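Local coordinates for xanthomonas outer protein D (Xanthomonas euvesicatoria, PDB 2OIX), which removes the ubiquitin-like modifier SUMO from proteins as a secreted cysteine protease effector, the inactivated catalytic fragment being the part described here, at residues A136-L141 with G172-R177. The protein carries 1 engineered substitution. Numbering follows the deposited sequence.
Sequences AGDHVL and GLIRDR. Engineered in segment 136-141: Ala-136 (natural residue Cys).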
# COMPACT_ATOMS: atom_id res chain seq x y z
N ALA A 136 -9.94 2.32 -8.70
CA ALA A 136 -8.81 1.54 -8.19
C ALA A 136 -8.25 2.26 -6.95
O ALA A 136 -8.00 1.64 -5.92
CB ALA A 136 -7.75 1.32 -9.28
N GLY A 137 -8.15 3.59 -7.04
CA GLY A 137 -7.65 4.45 -5.95
C GLY A 137 -8.40 4.33 -4.64
O GLY A 137 -7.78 4.25 -3.57
N ASP A 138 -9.73 4.36 -4.72
CA ASP A 138 -10.60 4.18 -3.57
C ASP A 138 -10.31 2.82 -2.89
O ASP A 138 -10.26 2.72 -1.65
CB ASP A 138 -12.07 4.26 -4.00
CG ASP A 138 -12.43 5.58 -4.76
OD1 ASP A 138 -13.44 6.25 -4.40
OD2 ASP A 138 -11.78 5.93 -5.77
N HIS A 139 -10.16 1.78 -3.70
CA HIS A 139 -9.94 0.42 -3.20
C HIS A 139 -8.59 0.31 -2.44
O HIS A 139 -8.52 -0.29 -1.36
CB HIS A 139 -10.04 -0.60 -4.34
CG HIS A 139 -11.44 -0.95 -4.72
ND1 HIS A 139 -12.16 -0.22 -5.64
CD2 HIS A 139 -12.25 -1.97 -4.34
CE1 HIS A 139 -13.36 -0.76 -5.80
NE2 HIS A 139 -13.45 -1.82 -5.02
N VAL A 140 -7.56 0.95 -2.98
CA VAL A 140 -6.28 1.07 -2.31
C VAL A 140 -6.39 1.81 -0.96
O VAL A 140 -5.96 1.24 0.06
CB VAL A 140 -5.15 1.63 -3.20
CG1 VAL A 140 -3.90 1.85 -2.36
CG2 VAL A 140 -4.83 0.63 -4.31
N LEU A 141 -7.08 2.97 -0.93
CA LEU A 141 -7.16 3.77 0.28
C LEU A 141 -7.89 2.99 1.35
O LEU A 141 -7.45 2.92 2.51
CB LEU A 141 -7.87 5.12 0.02
CG LEU A 141 -6.96 6.06 -0.77
CD1 LEU A 141 -7.43 7.43 -0.89
CD2 LEU A 141 -5.52 6.10 -0.12
N GLY A 172 -17.42 9.09 -1.50
CA GLY A 172 -17.93 10.02 -0.49
C GLY A 172 -17.09 10.30 0.75
O GLY A 172 -16.73 11.45 1.01
N LEU A 173 -16.78 9.27 1.53
CA LEU A 173 -16.07 9.48 2.79
C LEU A 173 -14.59 9.78 2.53
O LEU A 173 -13.93 10.46 3.32
CB LEU A 173 -16.24 8.30 3.77
CG LEU A 173 -15.22 8.17 4.92
CD1 LEU A 173 -15.65 8.97 6.15
CD2 LEU A 173 -14.95 6.71 5.30
N ILE A 174 -14.08 9.29 1.41
CA ILE A 174 -12.75 9.66 0.96
C ILE A 174 -12.72 11.16 0.65
O ILE A 174 -11.84 11.87 1.13
CB ILE A 174 -12.26 8.81 -0.24
CG1 ILE A 174 -11.82 7.42 0.26
CG2 ILE A 174 -11.03 9.46 -0.92
CD1 ILE A 174 -11.65 6.38 -0.83
N ARG A 175 -13.68 11.63 -0.13
CA ARG A 175 -13.85 13.05 -0.41
C ARG A 175 -13.97 13.89 0.87
O ARG A 175 -13.38 14.96 0.97
CB ARG A 175 -15.08 13.28 -1.28
CG ARG A 175 -14.86 12.95 -2.74
CD ARG A 175 -16.00 13.41 -3.65
NE ARG A 175 -15.75 12.89 -4.98
CZ ARG A 175 -16.41 13.21 -6.09
NH1 ARG A 175 -17.41 14.09 -6.06
NH2 ARG A 175 -16.05 12.64 -7.24
N ASP A 176 -14.75 13.39 1.83
CA ASP A 176 -14.94 14.07 3.11
C ASP A 176 -13.63 14.17 3.89
O ASP A 176 -13.34 15.20 4.50
CB ASP A 176 -15.98 13.33 3.96
CG ASP A 176 -17.38 13.86 3.76
OD1 ASP A 176 -17.66 14.50 2.72
OD2 ASP A 176 -18.22 13.59 4.64
N ARG A 177 -12.86 13.09 3.90
CA ARG A 177 -11.55 13.06 4.56
C ARG A 177 -10.53 13.93 3.84
O ARG A 177 -9.73 14.61 4.49
CB ARG A 177 -11.04 11.63 4.75
CG ARG A 177 -11.39 11.09 6.13
CD ARG A 177 -11.57 9.61 6.11
NE ARG A 177 -12.02 9.11 7.40
CZ ARG A 177 -12.21 7.82 7.68
NH1 ARG A 177 -11.97 6.87 6.75
NH2 ARG A 177 -12.63 7.47 8.90
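Ile-174 is the one side chain of 172-177 that reaches 136-141, and it does so with both of its branches, touching Asp-138 and Leu-141 about one helical turn apart. Just ahead of it, Arg-171 at the start of the second helix makes a salt bridge to OD2 of Asp-138, a polar tie beside the apolar one. In Ile-174, CG1 sits beside the backbone N, anti to the carbonyl carbon (chi1 -77°), and the branch then extends, chi2 166°, which carries CD1 across to the other helix. There CD1 of Ile-174 lies 3.7 Å from CA of Asp-138, and the same methyl stands 4.1 Å from CB of Leu-141. The shorter branch meets the end of the leucine, with Ile-174 CG2 4.1 Å from Leu-141 CD1. No hydrogen bond crosses between the segments; the contact is van der Waals packing, small in area but buried. The CA atoms of Asp-138 and Ile-174 are 7.4 Å apart, a gap bridged by the isoleucine. Helix 136-153 starts at Ala-136, engineered in place of a cysteine that is probably the nucleophile of this Ulp1-family protease, so the isoleucine packs on the flank of the catalytic helix. One turn beyond Ile-174, Arg-177 NH1 is hydrogen-bonded to Tyr-13 OH of helix 7-20, and Tyr-13, touching both Leu-141 and Ile-174, joins that helix to 136-153 and 171-179.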